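35 kDa hemin binding protein (Porphyromonas gingivalis, PDB 5Y1A) probably acts as a thioredoxin-fold, hemin-binding surface protein of a periodontal pathogen, carried out of the cell as cargo of the type IX secretion system. Local coordinates at residues G53-I58 / D200-Q205; V39-T44 / T181-K186; D219-N222 / S228-I231; V251-S256 / N260-N265. All coordinates share one frame; numbering follows the deposited sequence. Where two conformers were deposited one is given.

Contact 1 (G53-I58 / D200-Q205)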
loop_
_atom_site.group_PDB
_atom_site.type_symbol
_atom_site.label_atom_id
_atom_site.label_comp_id
_atom_site.label_asym_id
_atom_site.label_seq_id
_atom_site.Cartn_x
_atom_site.Cartn_y
_atom_site.Cartn_z
ATOM N N GLY A 53 -5.740 14.728 15.711
ATOM C CA GLY A 53 -6.457 14.265 16.903
ATOM C C GLY A 53 -7.215 12.974 16.632
ATOM O O GLY A 53 -7.173 12.050 17.430
ATOM N N GLY A 54 -7.865 12.903 15.482
ATOM C CA GLY A 54 -8.514 11.668 15.043
ATOM C C GLY A 54 -7.550 10.516 14.934
ATOM O O GLY A 54 -7.841 9.412 15.417
ATOM N N LYS A 55 -6.397 10.762 14.301
ATOM C CA LYS A 55 -5.360 9.754 14.134
ATOM C C LYS A 55 -4.925 9.226 15.506
ATOM O O LYS A 55 -4.843 8.005 15.717
ATOM C CB LYS A 55 -4.180 10.360 13.352
ATOM C CG LYS A 55 -2.915 9.509 13.279
ATOM C CD LYS A 55 -1.778 10.348 12.668
ATOM C CE LYS A 55 -0.455 9.551 12.527
ATOM N NZ LYS A 55 0.057 8.920 13.827
ATOM N N GLU A 56 -4.681 10.127 16.447
ATOM C CA GLU A 56 -4.153 9.680 17.734
ATOM C C GLU A 56 -5.195 8.985 18.589
ATOM O O GLU A 56 -4.860 8.080 19.360
ATOM C CB GLU A 56 -3.455 10.814 18.475
ATOM C CG GLU A 56 -2.220 11.365 17.739
ATOM C CD GLU A 56 -1.284 10.291 17.137
ATOM O OE1 GLU A 56 -1.076 9.203 17.733
ATOM O OE2 GLU A 56 -0.724 10.562 16.055
ATOM N N ARG A 57 -6.455 9.394 18.461
ATOM C CA ARG A 57 -7.536 8.671 19.166
ATOM C C ARG A 57 -7.633 7.230 18.681
ATOM O O ARG A 57 -7.782 6.323 19.483
ATOM C CB ARG A 57 -8.886 9.393 19.099
ATOM C CG ARG A 57 -8.903 10.729 19.851
ATOM C CD ARG A 57 -10.314 11.196 20.102
ATOM N NE ARG A 57 -11.084 11.419 18.859
ATOM C CZ ARG A 57 -10.958 12.483 18.066
ATOM N NH1 ARG A 57 -10.065 13.442 18.351
ATOM N NH2 ARG A 57 -11.727 12.589 16.980
ATOM N N ILE A 58 -7.530 7.010 17.366
ATOM C CA ILE A 58 -7.553 5.637 16.853
ATOM C C ILE A 58 -6.325 4.846 17.318
ATOM O O ILE A 58 -6.450 3.670 17.664
ATOM C CB ILE A 58 -7.684 5.561 15.315
ATOM C CG1 ILE A 58 -8.940 6.317 14.846
ATOM C CG2 ILE A 58 -7.683 4.077 14.851
ATOM C CD1 ILE A 58 -9.079 6.437 13.289
ATOM N N ASP A 200 5.463 19.351 16.308
ATOM C CA ASP A 200 6.787 19.094 15.757
ATOM C C ASP A 200 6.999 17.615 15.453
ATOM O O ASP A 200 6.633 16.736 16.259
ATOM C CB ASP A 200 7.897 19.575 16.698
ATOM C CG ASP A 200 9.278 19.361 16.102
ATOM O OD1 ASP A 200 9.454 19.698 14.903
ATOM O OD2 ASP A 200 10.171 18.835 16.809
ATOM N N GLY A 201 7.569 17.364 14.274
ATOM C CA GLY A 201 7.995 16.025 13.887
ATOM C C GLY A 201 6.850 15.082 13.553
ATOM O O GLY A 201 7.050 13.862 13.489
ATOM N N TYR A 202 5.646 15.636 13.357
ATOM C CA TYR A 202 4.496 14.816 12.936
ATOM C C TYR A 202 4.797 14.137 11.608
ATOM O O TYR A 202 5.417 14.737 10.708
ATOM C CB TYR A 202 3.210 15.661 12.839
ATOM C CG TYR A 202 2.078 14.947 12.075
ATOM C CD1 TYR A 202 1.094 14.217 12.757
ATOM C CD2 TYR A 202 2.041 14.967 10.681
ATOM C CE1 TYR A 202 0.054 13.541 12.054
ATOM C CE2 TYR A 202 1.027 14.297 9.967
ATOM C CZ TYR A 202 0.059 13.581 10.649
ATOM O OH TYR A 202 -0.896 12.927 9.908
ATOM N N LEU A 203 4.338 12.889 11.478
ATOM C CA LEU A 203 4.395 12.156 10.205
ATOM C C LEU A 203 3.065 11.451 9.940
ATOM O O LEU A 203 2.402 11.006 10.868
ATOM C CB LEU A 203 5.509 11.083 10.227
ATOM C CG LEU A 203 6.936 11.665 10.362
ATOM C CD1 LEU A 203 7.919 10.550 10.704
ATOM C CD2 LEU A 203 7.372 12.456 9.147
ATOM N N HIS A 204 2.696 11.321 8.666
ATOM C CA HIS A 204 1.528 10.492 8.332
ATOM C C HIS A 204 1.895 9.030 8.547
ATOM O O HIS A 204 3.074 8.661 8.468
ATOM C CB HIS A 204 1.088 10.700 6.870
ATOM C CG HIS A 204 0.563 12.064 6.584
ATOM N ND1 HIS A 204 0.884 12.763 5.440
ATOM C CD2 HIS A 204 -0.258 12.865 7.298
ATOM C CE1 HIS A 204 0.260 13.930 5.460
ATOM N NE2 HIS A 204 -0.440 14.011 6.576
ATOM N N GLN A 205 0.896 8.194 8.852
ATOM C CA GLN A 205 1.108 6.757 8.953
ATOM C C GLN A 205 0.028 6.009 8.167
ATOM O O GLN A 205 -1.073 6.532 8.014
ATOM C CB GLN A 205 1.011 6.305 10.412
ATOM C CG GLN A 205 1.991 6.975 11.338
ATOM C CD GLN A 205 3.432 6.667 11.017
ATOM O OE1 GLN A 205 3.726 5.729 10.268
ATOM N NE2 GLN A 205 4.356 7.436 11.623
HETATM O O HOH W 1 2.820 9.272 13.448
#
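The phenol ring of Tyr-202 is met obliquely by the aliphatic chain of Lys-55, whose CD lies 3.7 Å from CE1 of the ring and a little farther from its OH. The other flat group, the guanidinium of Arg-57, carries CA of Gly-54 over one face near the rim, within the helix itself. That helix, 51-63, begins at a CxxC sequence, consistent with the thioredoxin fold; here its flank meets residues 200-205, part of the loop between strands 179-186 and 207-220. The contact lies at the surface, and side chains make it: the closest CA atoms, those of Lys-55 and Gln-205, are still 8.8 Å apart. Lys-55 does most of the bridging. Its CG stands anti to the backbone N (chi1 171°) and the chain runs straight out from the helix as far as CE, which comes to 3.6 Å from the carbonyl O of Leu-203. The bend at chi4 then puts NZ 3.7 Å from CG of Gln-205, which crosses the lysine. In one of two conformers of Glu-56, OE2 lies within salt-bridge distance of Lys-55 NZ, so this pairing is doubtful. Gln-205 OE1 accepts from N of Asn-188 and NE2 donates to a water, so both ends of the amide are held. No direct hydrogen bond joins the two segments; that same water does, accepting from Lys-55 NZ at 2.8 Å and Gln-205 NE2 at 3.0 Å while donating to Leu-203 O at 3.1 Å.

Contact 2 (V39-T44 / T181-K186)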
loop_
_atom_site.group_PDB
_atom_site.type_symbol
_atom_site.label_atom_id
_atom_site.label_comp_id
_atom_site.label_asym_id
_atom_site.label_seq_id
_atom_site.Cartn_x
_atom_site.Cartn_y
_atom_site.Cartn_z
ATOM N N VAL A 39 -10.097 -4.053 8.864
ATOM C CA VAL A 39 -9.591 -2.900 8.112
ATOM C C VAL A 39 -10.315 -1.637 8.571
ATOM O O VAL A 39 -11.534 -1.632 8.718
ATOM C CB VAL A 39 -9.820 -3.120 6.572
ATOM C CG1 VAL A 39 -9.494 -1.854 5.763
ATOM C CG2 VAL A 39 -9.006 -4.315 6.082
ATOM N N LEU A 40 -9.555 -0.574 8.823
ATOM C CA LEU A 40 -10.136 0.743 9.096
ATOM C C LEU A 40 -9.774 1.616 7.913
ATOM O O LEU A 40 -8.624 1.576 7.465
ATOM C CB LEU A 40 -9.561 1.339 10.391
ATOM C CG LEU A 40 -9.652 0.462 11.658
ATOM C CD1 LEU A 40 -9.131 1.245 12.871
ATOM C CD2 LEU A 40 -11.098 0.002 11.882
ATOM N N GLU A 41 -10.758 2.333 7.359
ATOM C CA GLU A 41 -10.490 3.382 6.354
ATOM C C GLU A 41 -10.807 4.714 7.001
ATOM O O GLU A 41 -11.943 4.958 7.392
ATOM C CB GLU A 41 -11.295 3.124 5.050
ATOM C CG GLU A 41 -10.754 1.864 4.341
ATOM C CD GLU A 41 -11.650 1.384 3.220
ATOM O OE1 GLU A 41 -12.815 1.079 3.527
ATOM O OE2 GLU A 41 -11.191 1.326 2.050
ATOM N N VAL A 42 -9.769 5.542 7.166
ATOM C CA VAL A 42 -9.897 6.838 7.812
ATOM C C VAL A 42 -9.813 7.964 6.790
ATOM O O VAL A 42 -8.918 7.989 5.931
ATOM C CB VAL A 42 -8.771 7.064 8.832
ATOM C CG1 VAL A 42 -9.026 8.404 9.629
ATOM C CG2 VAL A 42 -8.643 5.819 9.722
ATOM N N PHE A 43 -10.733 8.919 6.917
ATOM C CA PHE A 43 -10.867 10.005 5.931
ATOM C C PHE A 43 -10.317 11.299 6.503
ATOM O O PHE A 43 -10.741 11.757 7.558
ATOM C CB PHE A 43 -12.341 10.094 5.508
ATOM C CG PHE A 43 -12.895 8.752 5.157
ATOM C CD1 PHE A 43 -12.332 8.006 4.113
ATOM C CD2 PHE A 43 -13.929 8.185 5.907
ATOM C CE1 PHE A 43 -12.795 6.694 3.851
ATOM C CE2 PHE A 43 -14.401 6.881 5.632
ATOM C CZ PHE A 43 -13.845 6.157 4.599
ATOM N N THR A 44 -9.340 11.870 5.799
ATOM C CA THR A 44 -8.482 12.887 6.390
ATOM C C THR A 44 -7.949 13.868 5.335
ATOM O O THR A 44 -8.014 13.603 4.123
ATOM C CB THR A 44 -7.309 12.187 7.153
ATOM O OG1 THR A 44 -6.604 13.133 7.969
ATOM C CG2 THR A 44 -6.323 11.516 6.176
ATOM N N THR A 181 -9.420 -5.686 -3.244
ATOM C CA THR A 181 -8.750 -4.389 -3.331
ATOM C C THR A 181 -7.408 -4.498 -2.619
ATOM O O THR A 181 -7.308 -5.117 -1.554
ATOM C CB THR A 181 -9.636 -3.265 -2.730
ATOM O OG1 THR A 181 -10.793 -3.098 -3.563
ATOM C CG2 THR A 181 -8.895 -1.939 -2.671
ATOM N N ALA A 182 -6.375 -3.897 -3.200
ATOM C CA ALA A 182 -5.081 -3.837 -2.516
ATOM C C ALA A 182 -4.552 -2.401 -2.552
ATOM O O ALA A 182 -4.633 -1.696 -3.595
ATOM C CB ALA A 182 -4.078 -4.811 -3.144
ATOM N N TYR A 183 -3.993 -1.994 -1.419
ATOM C CA TYR A 183 -3.380 -0.687 -1.252
ATOM C C TYR A 183 -1.881 -0.828 -0.991
ATOM O O TYR A 183 -1.434 -1.773 -0.315
ATOM C CB TYR A 183 -3.962 0.064 -0.029
ATOM C CG TYR A 183 -5.440 0.358 -0.036
ATOM C CD1 TYR A 183 -6.153 0.539 -1.235
ATOM C CD2 TYR A 183 -6.125 0.532 1.179
ATOM C CE1 TYR A 183 -7.541 0.858 -1.197
ATOM C CE2 TYR A 183 -7.476 0.839 1.224
ATOM C CZ TYR A 183 -8.187 0.995 0.036
ATOM O OH TYR A 183 -9.541 1.294 0.091
ATOM N N VAL A 184 -1.113 0.120 -1.535
ATOM C CA VAL A 184 0.241 0.362 -1.032
ATOM C C VAL A 184 0.141 1.511 -0.008
ATOM O O VAL A 184 -0.347 2.599 -0.331
ATOM C CB VAL A 184 1.240 0.716 -2.150
ATOM C CG1 VAL A 184 2.669 0.815 -1.532
ATOM C CG2 VAL A 184 1.217 -0.375 -3.266
ATOM N N LEU A 185 0.606 1.240 1.211
ATOM C CA LEU A 185 0.480 2.131 2.371
ATOM C C LEU A 185 1.861 2.642 2.725
ATOM O O LEU A 185 2.794 1.865 2.753
ATOM C CB LEU A 185 -0.123 1.372 3.575
ATOM C CG LEU A 185 -1.503 0.757 3.284
ATOM C CD1 LEU A 185 -1.974 -0.087 4.481
ATOM C CD2 LEU A 185 -2.509 1.865 2.970
ATOM N N LYS A 186 1.979 3.941 2.978
ATOM C CA LYS A 186 3.268 4.571 3.308
ATOM C C LYS A 186 3.250 5.035 4.762
ATOM O O LYS A 186 2.342 5.775 5.168
ATOM C CB LYS A 186 3.528 5.756 2.378
ATOM C CG LYS A 186 4.896 6.442 2.568
ATOM C CD LYS A 186 6.038 5.532 2.119
ATOM C CE LYS A 186 7.423 6.138 2.390
ATOM N NZ LYS A 186 7.842 5.999 3.807
#
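A single buried hydrogen bond between Tyr-183 and Glu-41 ties the central sheet of the thioredoxin domain to the beta sandwich that follows it. Both residues sit on strands, 34-44 and 179-186, but the strands belong to different sheets, and the nearest CA atoms, those of Glu-41 and Tyr-183, are 11.2 Å apart, so the two side chains have to span the gap. The phenol OH of Tyr-183 donates to OE2 of Glu-41 over a short 2.6 Å. It approaches almost in line with the CD-OE2 bond, and OE2 in turn lies at the ring edge, near the ring plane, with the carboxylate turned 32° from the ring. The side chains cross at about a right angle. Glu-41 reaches this position because its chain is extended beyond CG (chi2 169°). The same OE2 also forms a salt bridge with NH2 of Arg-114, so one oxygen is gripped by a phenol and a guanidinium; that combination would favour the ionised carboxylate in this buried setting. Farther back, the carbonyl O of Glu-41 lies 3.5 Å above the ring plane of Phe-43, toward its rim. On the sandwich side, Phe-250 meets the Tyr-183 ring edge to face. Thr-76 of strand 73-79 touches both partners, while strand 109-112 pairs with Glu-41 through Ser-111, and Ile-263 of strand 263-270 packs against the glutamate.

Contact 3 (D219-N222 / S228-I231)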
loop_
_atom_site.group_PDB
_atom_site.type_symbol
_atom_site.label_atom_id
_atom_site.label_comp_id
_atom_site.label_asym_id
_atom_site.label_seq_id
_atom_site.Cartn_x
_atom_site.Cartn_y
_atom_site.Cartn_z
ATOM N N ASP A 219 -10.855 -5.461 -8.087
ATOM C CA ASP A 219 -10.889 -6.454 -9.156
ATOM C C ASP A 219 -11.857 -7.561 -8.776
ATOM O O ASP A 219 -11.857 -7.996 -7.627
ATOM C CB ASP A 219 -9.507 -7.108 -9.306
ATOM C CG ASP A 219 -8.487 -6.189 -9.959
ATOM O OD1 ASP A 219 -8.759 -5.590 -11.011
ATOM O OD2 ASP A 219 -7.402 -6.079 -9.402
ATOM N N ALA A 220 -12.629 -8.059 -9.751
ATOM C CA ALA A 220 -13.505 -9.235 -9.540
ATOM C C ALA A 220 -12.677 -10.488 -9.265
ATOM O O ALA A 220 -11.718 -10.786 -9.985
ATOM C CB ALA A 220 -14.416 -9.485 -10.785
ATOM N N LEU A 221 -13.038 -11.217 -8.209
ATOM C CA LEU A 221 -12.331 -12.449 -7.858
ATOM C C LEU A 221 -12.871 -13.665 -8.569
ATOM O O LEU A 221 -14.082 -13.892 -8.604
ATOM C CB LEU A 221 -12.407 -12.702 -6.339
ATOM C CG LEU A 221 -11.438 -11.944 -5.456
ATOM C CD1 LEU A 221 -11.872 -12.076 -3.999
ATOM C CD2 LEU A 221 -9.983 -12.460 -5.643
ATOM N N ASN A 222 -11.959 -14.474 -9.091
ATOM C CA ASN A 222 -12.294 -15.739 -9.713
ATOM C C ASN A 222 -12.158 -16.854 -8.697
ATOM O O ASN A 222 -11.037 -17.266 -8.382
ATOM C CB ASN A 222 -11.368 -15.997 -10.901
ATOM C CG ASN A 222 -11.694 -15.117 -12.100
ATOM O OD1 ASN A 222 -10.821 -14.434 -12.638
ATOM N ND2 ASN A 222 -12.958 -15.121 -12.513
ATOM N N SER A 228 -10.835 -21.472 -3.729
ATOM C CA SER A 228 -9.523 -20.816 -3.750
ATOM C C SER A 228 -9.477 -19.738 -4.821
ATOM O O SER A 228 -10.260 -19.767 -5.771
ATOM C CB SER A 228 -8.397 -21.832 -3.992
ATOM O OG SER A 228 -8.541 -22.457 -5.253
ATOM N N PHE A 229 -8.540 -18.804 -4.663
ATOM C CA PHE A 229 -8.263 -17.767 -5.673
ATOM C C PHE A 229 -6.802 -17.324 -5.603
ATOM O O PHE A 229 -6.147 -17.464 -4.570
ATOM C CB PHE A 229 -9.168 -16.553 -5.488
ATOM C CG PHE A 229 -8.934 -15.808 -4.176
ATOM C CD1 PHE A 229 -7.944 -14.820 -4.087
ATOM C CD2 PHE A 229 -9.710 -16.100 -3.039
ATOM C CE1 PHE A 229 -7.728 -14.119 -2.884
ATOM C CE2 PHE A 229 -9.514 -15.415 -1.844
ATOM C CZ PHE A 229 -8.500 -14.423 -1.761
ATOM N N THR A 230 -6.326 -16.764 -6.714
ATOM C CA THR A 230 -4.982 -16.200 -6.811
ATOM C C THR A 230 -5.048 -14.975 -7.705
ATOM O O THR A 230 -5.615 -15.046 -8.799
ATOM C CB THR A 230 -3.960 -17.192 -7.430
ATOM O OG1 THR A 230 -3.897 -18.386 -6.645
ATOM C CG2 THR A 230 -2.555 -16.573 -7.462
ATOM N N ILE A 231 -4.502 -13.854 -7.224
ATOM C CA ILE A 231 -4.351 -12.635 -8.032
ATOM C C ILE A 231 -2.896 -12.207 -7.877
ATOM O O ILE A 231 -2.399 -12.170 -6.756
ATOM C CB ILE A 231 -5.295 -11.476 -7.545
ATOM C CG1 ILE A 231 -6.739 -11.782 -7.975
ATOM C CG2 ILE A 231 -4.820 -10.097 -8.082
ATOM C CD1 ILE A 231 -7.706 -10.603 -7.928
HETATM O O HOH W 2 -8.319 -16.814 -9.031
HETATM O O HOH W 3 -9.511 -19.615 -8.859
#
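Leu-221 packs on Phe-229 and Ile-231: its methyl CD2 fits between these two side chains of strand 228-235. The methyl lies 3.5 Å from CD1 of Phe-229, oblique to the ring, and 3.7 Å from CD1 of Ile-231, whose side chain the leucine crosses at about a right angle. Phe-229 holds its CG between the backbone N and the carbonyl carbon (chi1 65°), an orientation that brings the ring beside the leucine methyl. Ile-231 reaches on to CB of Asp-219, 4.2 Å from its CD1. The carboxylate of Asp-219 has a charged partner of its own, a salt bridge from OD2 to Lys-233.

The polar part is carried by backbone atoms and water. Asn-222 O packs 3.5 Å from CB of Phe-229. No direct hydrogen bond joins the segments; two waters sit at that oxygen instead. One, 2.8 Å from Asn-222 O, accepts from N of Thr-230 at 3.1 Å; the second lies within reach of both Asn-222 O and Ser-228 O. Each has more acceptors about it than protons, so not every donation can be made at once.

The two segments run roughly antiparallel, 144° apart, without pairing as strands. Each is tied to its own sheet: Asp-219 and Leu-221 bond to Leu-180 and Leu-178, Phe-229 and Ile-231 to Gly-167 and Phe-165 of strand 161-169. The contact thus closes the edge of the beta sandwich where the chain passes from one sheet to the other, with Val-251 of strand 245-252 touching both Leu-221 and Phe-229.

Contact 4 (V251-S256 / N260-N265)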
loop_
_atom_site.group_PDB
_atom_site.type_symbol
_atom_site.label_atom_id
_atom_site.label_comp_id
_atom_site.label_asym_id
_atom_site.label_seq_id
_atom_site.Cartn_x
_atom_site.Cartn_y
_atom_site.Cartn_z
ATOM N N VAL A 251 -10.592 -8.877 0.754
ATOM C CA VAL A 251 -11.750 -9.428 0.035
ATOM C C VAL A 251 -13.016 -8.742 0.562
ATOM O O VAL A 251 -13.210 -8.591 1.782
ATOM C CB VAL A 251 -11.845 -10.960 0.260
ATOM C CG1 VAL A 251 -13.022 -11.541 -0.503
ATOM C CG2 VAL A 251 -10.525 -11.670 -0.166
ATOM N N HIS A 252 -13.877 -8.294 -0.349
ATOM C CA HIS A 252 -15.027 -7.509 0.066
ATOM C C HIS A 252 -16.185 -7.672 -0.891
ATOM O O HIS A 252 -15.998 -8.052 -2.056
ATOM C CB HIS A 252 -14.630 -6.018 0.195
ATOM C CG HIS A 252 -14.085 -5.398 -1.069
ATOM N ND1 HIS A 252 -14.885 -4.725 -1.969
ATOM C CD2 HIS A 252 -12.818 -5.290 -1.543
ATOM C CE1 HIS A 252 -14.139 -4.246 -2.955
ATOM N NE2 HIS A 252 -12.878 -4.585 -2.724
ATOM N N HIS A 253 -17.385 -7.377 -0.389
ATOM C CA HIS A 253 -18.567 -7.273 -1.220
ATOM C C HIS A 253 -18.496 -6.007 -2.086
ATOM O O HIS A 253 -17.779 -5.059 -1.765
ATOM C CB HIS A 253 -19.819 -7.290 -0.337
ATOM C CG HIS A 253 -20.018 -8.600 0.387
ATOM N ND1 HIS A 253 -20.463 -9.738 -0.249
ATOM C CD2 HIS A 253 -19.811 -8.945 1.680
ATOM C CE1 HIS A 253 -20.538 -10.729 0.627
ATOM N NE2 HIS A 253 -20.137 -10.278 1.804
ATOM N N PRO A 254 -19.222 -5.997 -3.206
ATOM C CA PRO A 254 -19.164 -4.834 -4.102
ATOM C C PRO A 254 -19.572 -3.533 -3.411
ATOM O O PRO A 254 -20.538 -3.520 -2.646
ATOM C CB PRO A 254 -20.166 -5.206 -5.215
ATOM C CG PRO A 254 -20.223 -6.726 -5.183
ATOM C CD PRO A 254 -20.088 -7.074 -3.724
ATOM N N MET A 255 -18.833 -2.464 -3.672
ATOM C CA MET A 255 -19.190 -1.141 -3.176
ATOM C C MET A 255 -20.609 -0.723 -3.565
ATOM O O MET A 255 -21.272 -0.015 -2.843
ATOM C CB MET A 255 -18.159 -0.094 -3.619
ATOM C CG MET A 255 -16.742 -0.446 -3.219
ATOM S SD MET A 255 -15.545 0.903 -3.540
ATOM C CE MET A 255 -16.443 2.125 -2.775
ATOM N N SER A 256 -21.047 -1.190 -4.725
ATOM C CA SER A 256 -22.377 -0.877 -5.268
ATOM C C SER A 256 -23.558 -1.568 -4.564
ATOM O O SER A 256 -24.731 -1.247 -4.863
ATOM C CB SER A 256 -22.416 -1.237 -6.759
ATOM O OG SER A 256 -22.129 -2.629 -6.924
ATOM N N ASN A 260 -25.018 -4.631 1.692
ATOM C CA ASN A 260 -23.780 -5.225 2.238
ATOM C C ASN A 260 -22.631 -4.980 1.270
ATOM O O ASN A 260 -22.524 -5.657 0.242
ATOM C CB ASN A 260 -23.941 -6.734 2.491
ATOM C CG ASN A 260 -22.799 -7.317 3.293
ATOM O OD1 ASN A 260 -21.764 -6.673 3.508
ATOM N ND2 ASN A 260 -22.977 -8.542 3.749
ATOM N N HIS A 261 -21.808 -3.983 1.599
ATOM C CA HIS A 261 -20.604 -3.631 0.847
ATOM C C HIS A 261 -19.396 -3.824 1.795
ATOM O O HIS A 261 -18.351 -3.145 1.672
ATOM C CB HIS A 261 -20.717 -2.177 0.342
ATOM C CG HIS A 261 -21.345 -1.252 1.347
ATOM N ND1 HIS A 261 -22.690 -0.927 1.329
ATOM C CD2 HIS A 261 -20.825 -0.631 2.435
ATOM C CE1 HIS A 261 -22.960 -0.128 2.354
ATOM N NE2 HIS A 261 -21.852 0.051 3.051
ATOM N N SER A 262 -19.531 -4.766 2.735
ATOM C CA SER A 262 -18.517 -4.914 3.804
ATOM C C SER A 262 -17.241 -5.605 3.331
ATOM O O SER A 262 -17.243 -6.370 2.346
ATOM C CB SER A 262 -19.101 -5.654 5.033
ATOM O OG SER A 262 -19.431 -7.001 4.703
ATOM N N ILE A 263 -16.163 -5.322 4.045
ATOM C CA ILE A 263 -14.900 -6.025 3.874
ATOM C C ILE A 263 -15.002 -7.316 4.688
ATOM O O ILE A 263 -15.344 -7.294 5.883
ATOM C CB ILE A 263 -13.718 -5.148 4.330
ATOM C CG1 ILE A 263 -13.731 -3.807 3.555
ATOM C CG2 ILE A 263 -12.408 -5.927 4.159
ATOM C CD1 ILE A 263 -12.567 -2.833 3.911
ATOM N N ILE A 264 -14.717 -8.427 4.014
ATOM C CA ILE A 264 -14.924 -9.742 4.565
ATOM C C ILE A 264 -13.667 -10.171 5.361
ATOM O O ILE A 264 -13.779 -10.637 6.515
ATOM C CB ILE A 264 -15.255 -10.732 3.444
ATOM C CG1 ILE A 264 -16.581 -10.344 2.772
ATOM C CG2 ILE A 264 -15.357 -12.177 3.999
ATOM C CD1 ILE A 264 -16.730 -10.906 1.324
ATOM N N ASN A 265 -12.495 -10.076 4.730
ATOM C CA ASN A 265 -11.247 -10.268 5.467
ATOM C C ASN A 265 -10.090 -9.596 4.749
ATOM O O ASN A 265 -10.241 -9.111 3.622
ATOM C CB ASN A 265 -10.948 -11.754 5.676
ATOM C CG ASN A 265 -10.251 -12.032 7.006
ATOM O OD1 ASN A 265 -9.772 -11.118 7.705
ATOM N ND2 ASN A 265 -10.191 -13.300 7.362
HETATM O O HOH W 4 -17.066 -2.465 -0.611
#
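His-253 and Ile-264 meet in a CH-pi contact: the methyl CD1 of the isoleucine stands over one face of the imidazole, 3.7 Å from the ring centroid and offset toward the NE2 side. At the ring edge, near its plane, lies OG of Ser-262, and OD1 of Asn-260 approaches obliquely. Backbone bonds tie the two segments. His-253 N donates to Ser-262 O at 2.9 Å, nearly along the C=O axis, and Val-251 N donates to Asn-265 O. Val-251 O is shared: it accepts from Ile-264 N at 2.7 Å and, weakly, from Asn-265 N at 3.4 Å.

One step out, Asn-260 positions the serine. Its OD1 accepts from Ser-262 N, tilted 16° from the carbonyl plane, which makes an Asx turn; it also accepts from Ser-262 OG at 2.6 Å, in plane on a lone pair. A water donating to both His-253 O and His-261 O joins the two segments beyond the last paired residues. His-252 holds CG between its backbone N and carbonyl carbon (chi1 59°), which lets ND1 donate to His-253 O from above the carbonyl plane, while NE2 bonds to Thr-181. The ring of His-261 is pinned by Glu-116 O and Asn-257 O, and Asn-265 OD1 accepts from Asn-37 N. With Ile-264 and Asn-265 both set opposite Val-251, the register slips by one residue: a classic beta bulge in the antiparallel hairpin of strands 245-252 and 263-270.

How the contacts relate
Along the chain, contacts 1 and 2 interleave, followed by contact 3 and then contact 4. Contacts 1 and 2 join the thioredoxin domain to later chain segments; their centres are 15 Å apart, and Ile-58 of helix 51-63 packs on Leu-40 and Val-42 of strand 34-44. Contact 1 and contact 3 lie on opposite sides of the chain's centre, about 35 Å apart between centres. Contacts 2, 3 and 4 all reach the sheet of strands 207-220, 179-186, 245-252 and 263-270; the centre of contact 4 is about 14 Å from those of contacts 2 and 3, and it touches both. This sheet therefore links the thioredoxin domain, through contact 2 and Ile-263 of contact 4, which packs on Val-39, with the sandwich edge at contact 3.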